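Local coordinates for protein kcn28 (Kitasatospora, PDB 6J31) that is of unassigned function but belongs to the erythromycin biosynthesis protein CIII-like family and has a two-domain GT-B fold, at residues V189-L193 and E376-H380; A254-H260 and L277-V281. Residues are numbered along the deposited sequence.

Contact 1: V189-L193 and E376-H380; sequences VPRFL and ELRAH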
loop_
_atom_site.group_PDB
_atom_site.type_symbol
_atom_site.label_atom_id
_atom_site.label_comp_id
_atom_site.label_asym_id
_atom_site.label_seq_id
_atom_site.Cartn_x
_atom_site.Cartn_y
_atom_site.Cartn_z
ATOM N N VAL A 189 0.922 4.173 -7.923
ATOM C CA VAL A 189 1.527 5.332 -7.267
ATOM C C VAL A 189 1.962 6.310 -8.348
ATOM O O VAL A 189 2.180 5.920 -9.505
ATOM C CB VAL A 189 2.726 4.927 -6.371
ATOM C CG1 VAL A 189 2.363 3.785 -5.433
ATOM C CG2 VAL A 189 3.921 4.544 -7.216
ATOM N N PRO A 190 2.057 7.598 -8.019
ATOM C CA PRO A 190 2.626 8.557 -8.974
ATOM C C PRO A 190 4.124 8.343 -9.123
ATOM O O PRO A 190 4.782 7.775 -8.250
ATOM C CB PRO A 190 2.321 9.919 -8.344
ATOM C CG PRO A 190 2.168 9.632 -6.886
ATOM C CD PRO A 190 1.584 8.254 -6.788
ATOM N N ARG A 191 4.667 8.821 -10.245
ATOM C CA ARG A 191 6.091 8.622 -10.497
ATOM C C ARG A 191 6.948 9.307 -9.438
ATOM O O ARG A 191 8.044 8.829 -9.128
ATOM C CB ARG A 191 6.466 9.097 -11.910
ATOM C CG ARG A 191 6.725 10.597 -12.052
ATOM C CD ARG A 191 7.204 11.023 -13.458
ATOM N NE ARG A 191 6.429 10.437 -14.551
ATOM C CZ ARG A 191 6.793 9.360 -15.240
ATOM N NH1 ARG A 191 7.932 8.734 -14.957
ATOM N NH2 ARG A 191 6.015 8.904 -16.212
ATOM N N PHE A 192 6.466 10.405 -8.847
ATOM C CA PHE A 192 7.270 11.086 -7.837
ATOM C C PHE A 192 7.308 10.346 -6.502
ATOM O O PHE A 192 8.035 10.782 -5.602
ATOM C CB PHE A 192 6.798 12.535 -7.638
ATOM C CG PHE A 192 5.382 12.681 -7.140
ATOM C CD1 PHE A 192 5.065 12.439 -5.810
ATOM C CD2 PHE A 192 4.379 13.111 -7.989
ATOM C CE1 PHE A 192 3.768 12.588 -5.352
ATOM C CE2 PHE A 192 3.078 13.264 -7.535
ATOM C CZ PHE A 192 2.773 13.001 -6.215
ATOM N N LEU A 193 6.539 9.265 -6.341
ATOM C CA LEU A 193 6.636 8.393 -5.174
ATOM C C LEU A 193 7.350 7.082 -5.482
ATOM O O LEU A 193 7.401 6.200 -4.620
ATOM C CB LEU A 193 5.244 8.097 -4.604
ATOM C CG LEU A 193 4.513 9.260 -3.932
ATOM C CD1 LEU A 193 3.215 8.804 -3.264
ATOM C CD2 LEU A 193 5.432 9.960 -2.931
ATOM N N GLU A 376 -0.008 17.330 -9.952
ATOM C CA GLU A 376 0.800 16.255 -10.510
ATOM C C GLU A 376 0.179 14.899 -10.225
ATOM O O GLU A 376 0.252 13.993 -11.062
ATOM C CB GLU A 376 2.219 16.295 -9.946
ATOM C CG GLU A 376 3.137 17.275 -10.630
ATOM C CD GLU A 376 4.531 17.232 -10.052
ATOM O OE1 GLU A 376 5.179 16.169 -10.157
ATOM O OE2 GLU A 376 4.974 18.253 -9.492
ATOM N N LEU A 377 -0.443 14.749 -9.054
ATOM C CA LEU A 377 -0.957 13.450 -8.643
ATOM C C LEU A 377 -2.045 12.963 -9.598
ATOM O O LEU A 377 -1.985 11.833 -10.095
ATOM C CB LEU A 377 -1.471 13.537 -7.206
ATOM C CG LEU A 377 -1.198 12.342 -6.283
ATOM C CD1 LEU A 377 -2.119 12.299 -5.072
ATOM C CD2 LEU A 377 -1.248 11.056 -7.029
ATOM N N ARG A 378 -3.046 13.805 -9.876
ATOM C CA ARG A 378 -4.159 13.353 -10.706
ATOM C C ARG A 378 -3.733 13.101 -12.149
ATOM O O ARG A 378 -4.379 12.307 -12.846
ATOM C CB ARG A 378 -5.318 14.360 -10.676
ATOM C CG ARG A 378 -5.334 15.391 -11.814
ATOM C CD ARG A 378 -4.699 16.716 -11.439
ATOM N NE ARG A 378 -5.433 17.423 -10.395
ATOM C CZ ARG A 378 -6.016 18.608 -10.553
ATOM N NH1 ARG A 378 -5.986 19.222 -11.731
ATOM N NH2 ARG A 378 -6.652 19.170 -9.533
ATOM N N ALA A 379 -2.657 13.743 -12.605
ATOM C CA ALA A 379 -2.240 13.708 -14.002
ATOM C C ALA A 379 -1.715 12.350 -14.450
ATOM O O ALA A 379 -1.394 12.198 -15.634
ATOM C CB ALA A 379 -1.173 14.772 -14.249
ATOM N N HIS A 380 -1.613 11.369 -13.555
ATOM C CA HIS A 380 -1.104 10.056 -13.928
ATOM C C HIS A 380 -2.159 9.162 -14.571
ATOM O O HIS A 380 -1.808 8.092 -15.083
ATOM C CB HIS A 380 -0.495 9.372 -12.705
ATOM C CG HIS A 380 0.908 9.809 -12.419
ATOM N ND1 HIS A 380 1.197 10.950 -11.703
ATOM C CD2 HIS A 380 2.100 9.271 -12.766
ATOM C CE1 HIS A 380 2.507 11.093 -11.616
ATOM N NE2 HIS A 380 3.078 10.088 -12.254
#
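Helix 364-378, in the C-terminal part of the chain, ends here against a loop of the N-terminal domain after strand 185-187, probably as C-terminal helices return in GT-B proteins, and its last residues meet a short 3-10 turn, 191-193. Glu376 leans toward that turn, and its OE1 comes to 3.8 Å from CD2 of Phe192. Its long, flexible chain suits this partly open border, where the carboxylate can skirt the ring and still face solvent. Leu377 supplies the apolar core. Its CD2 packs at 3.7 Å on CG of Pro190 and its CG lies 4.0 Å from CZ of Phe192, so one branched side chain touches both rings. The backbones are closest here, with the CA atoms of Pro190 and Leu377 6.1 Å apart. Just past the helix end the chain keeps turning, and His380 points its CA-to-CB bond toward the loop. Its ND1 donates to O of Glu376 (3.3 Å), which holds the imidazole across the final turn. One face of the ring covers Pro190 in a CH-pi contact: CA of Pro190 is 3.7 Å from the ring centroid and 11° off its normal. A flat imidazole suits this place because its pi face can receive the proline CH. NE2 of His380 lies 2.9 Å from N of Arg191, whose guanidinium forms a salt bridge with Glu202. Across the loop, Val189 and Leu193 touch Met305 and Phe192 touches Leu312, both on helix 305-314, while Arg191 and His380 rest on Phe207 of strand 205-207, one of the two edge strands of the N-terminal sheet.

Contact 2: A254-H260 and L277-V281; sequences AALPDWH and LPPNV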
loop_
_atom_site.group_PDB
_atom_site.type_symbol
_atom_site.label_atom_id
_atom_site.label_comp_id
_atom_site.label_asym_id
_atom_site.label_seq_id
_atom_site.Cartn_x
_atom_site.Cartn_y
_atom_site.Cartn_z
ATOM N N ALA A 254 -0.715 19.132 24.321
ATOM C CA ALA A 254 -0.954 19.795 25.598
ATOM C C ALA A 254 0.228 20.692 25.924
ATOM O O ALA A 254 1.333 20.186 26.127
ATOM C CB ALA A 254 -1.163 18.777 26.715
ATOM N N ALA A 255 -0.010 22.008 25.950
ATOM C CA ALA A 255 0.976 23.094 25.958
ATOM C C ALA A 255 1.042 23.694 24.565
ATOM O O ALA A 255 1.823 24.616 24.311
ATOM C CB ALA A 255 2.372 22.670 26.427
ATOM N N LEU A 256 0.195 23.192 23.670
ATOM C CA LEU A 256 0.065 23.709 22.310
ATOM C C LEU A 256 -1.372 24.155 22.053
ATOM O O LEU A 256 -2.033 23.651 21.138
ATOM C CB LEU A 256 0.499 22.665 21.285
ATOM C CG LEU A 256 1.201 23.204 20.035
ATOM C CD1 LEU A 256 2.071 24.411 20.364
ATOM C CD2 LEU A 256 2.020 22.114 19.358
ATOM N N PRO A 257 -1.898 25.080 22.860
ATOM C CA PRO A 257 -3.267 25.543 22.636
ATOM C C PRO A 257 -3.363 26.174 21.258
ATOM O O PRO A 257 -2.351 26.509 20.636
ATOM C CB PRO A 257 -3.490 26.577 23.750
ATOM C CG PRO A 257 -2.408 26.309 24.745
ATOM C CD PRO A 257 -1.251 25.865 23.923
ATOM N N ASP A 258 -4.602 26.292 20.779
ATOM C CA ASP A 258 -4.965 26.794 19.455
ATOM C C ASP A 258 -4.831 25.643 18.467
ATOM O O ASP A 258 -5.350 25.705 17.349
ATOM C CB ASP A 258 -4.100 27.984 19.023
ATOM C CG ASP A 258 -4.138 29.119 20.019
ATOM O OD1 ASP A 258 -5.163 29.258 20.717
ATOM O OD2 ASP A 258 -3.139 29.866 20.108
ATOM N N TRP A 259 -4.148 24.583 18.888
ATOM C CA TRP A 259 -4.032 23.351 18.127
ATOM C C TRP A 259 -4.981 22.330 18.729
ATOM O O TRP A 259 -5.160 22.286 19.950
ATOM C CB TRP A 259 -2.604 22.796 18.158
ATOM C CG TRP A 259 -1.672 23.348 17.129
ATOM C CD1 TRP A 259 -0.990 24.526 17.187
ATOM C CD2 TRP A 259 -1.297 22.726 15.895
ATOM N NE1 TRP A 259 -0.222 24.684 16.060
ATOM C CE2 TRP A 259 -0.393 23.591 15.251
ATOM C CE3 TRP A 259 -1.644 21.525 15.270
ATOM C CZ2 TRP A 259 0.170 23.293 14.012
ATOM C CZ3 TRP A 259 -1.086 21.232 14.041
ATOM C CH2 TRP A 259 -0.190 22.112 13.425
ATOM N N HIS A 260 -5.595 21.515 17.879
ATOM C CA HIS A 260 -6.385 20.385 18.344
ATOM C C HIS A 260 -5.786 19.107 17.785
ATOM O O HIS A 260 -5.581 18.990 16.571
ATOM C CB HIS A 260 -7.856 20.493 17.950
ATOM C CG HIS A 260 -8.711 19.439 18.580
ATOM N ND1 HIS A 260 -9.142 19.516 19.888
ATOM C CD2 HIS A 260 -9.189 18.268 18.096
ATOM C CE1 HIS A 260 -9.862 18.446 20.175
ATOM N NE2 HIS A 260 -9.904 17.673 19.105
ATOM N N LEU A 277 -7.930 13.236 29.570
ATOM C CA LEU A 277 -7.000 13.839 28.623
ATOM C C LEU A 277 -7.059 15.357 28.717
ATOM O O LEU A 277 -8.045 15.909 29.221
ATOM C CB LEU A 277 -7.308 13.351 27.208
ATOM C CG LEU A 277 -6.847 11.911 26.988
ATOM C CD1 LEU A 277 -7.643 11.319 25.854
ATOM C CD2 LEU A 277 -5.353 11.810 26.722
ATOM N N PRO A 278 -6.020 16.066 28.279
ATOM C CA PRO A 278 -6.137 17.510 28.171
ATOM C C PRO A 278 -7.293 17.867 27.266
ATOM O O PRO A 278 -7.657 17.093 26.360
ATOM C CB PRO A 278 -4.794 17.927 27.553
ATOM C CG PRO A 278 -3.860 16.839 27.928
ATOM C CD PRO A 278 -4.687 15.595 27.865
ATOM N N PRO A 279 -7.905 19.032 27.462
ATOM C CA PRO A 279 -8.931 19.462 26.500
ATOM C C PRO A 279 -8.417 19.560 25.080
ATOM O O PRO A 279 -9.225 19.615 24.150
ATOM C CB PRO A 279 -9.339 20.842 27.010
ATOM C CG PRO A 279 -8.127 21.328 27.750
ATOM C CD PRO A 279 -7.563 20.102 28.414
ATOM N N ASN A 280 -7.107 19.597 24.873
ATOM C CA ASN A 280 -6.595 19.641 23.512
ATOM C C ASN A 280 -6.804 18.325 22.762
ATOM O O ASN A 280 -7.086 18.330 21.560
ATOM C CB ASN A 280 -5.115 20.020 23.533
ATOM C CG ASN A 280 -4.906 21.350 22.923
ATOM O OD1 ASN A 280 -5.876 22.080 22.734
ATOM N ND2 ASN A 280 -3.667 21.684 22.580
ATOM N N VAL A 281 -6.676 17.185 23.439
ATOM C CA VAL A 281 -6.544 15.893 22.773
ATOM C C VAL A 281 -7.884 15.169 22.747
ATOM O O VAL A 281 -8.632 15.182 23.733
ATOM C CB VAL A 281 -5.469 15.043 23.477
ATOM C CG1 VAL A 281 -5.245 13.720 22.731
ATOM C CG2 VAL A 281 -4.199 15.846 23.596
#
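This is a turn-to-turn contact at one edge of the C-terminal Rossmann-like parallel sheet, where the neighbouring strands 259-264 and 281-284 begin side by side. Each is entered through a beta turn: type II from Leu256 to Trp259, closed by Trp259 N to Leu256 O (3.2 Å), and type I from Pro278 to Val281, closed by Val281 N to Pro278 O (3.1 Å). A phi restricted near -60° suits Pro257 and Pro279 to the second position of their turns, and Asp258, third in the type II turn, takes a positive phi. Asn280 links the two, with its CA 5.2 Å from that of His260. Short and amide-bearing, Asn280 donates a hydrogen bond from ND2 to O of Phe253, which ends helix 243-253, and a weak one to O of Leu256 (2.9 Å). His260 spreads one ring face over O of Asn280, while its NE2 is hydrogen-bonded to OE1 of Glu282. Beside them the small Ala254 lets a proline ring approach, its CB 3.5 Å from CG of Pro278.

In the fold
The contacts do not touch: their centres are 35 Å apart and their nearest atoms about 21 Å. Along the chain, contact 2 is nested within the span that contact 1 closes. Contact 2 is local, joining the starts of two adjacent strands at the edge of the six-stranded C-terminal sheet. Contact 1 spans 183 residues and brings the end of helix 364-378 back to a loop of the seven-stranded N-terminal sheet, a return familiar in GT-B folds. Contact 1 thus appears to belong to the joint between the domains, and contact 2 to the build of the C-terminal domain; the pocket for (2e,2'e)-3,3'-(1,2-phenylene)di(prop-2-enoic acid) is lined by residues of both halves, including His17 and Asn325.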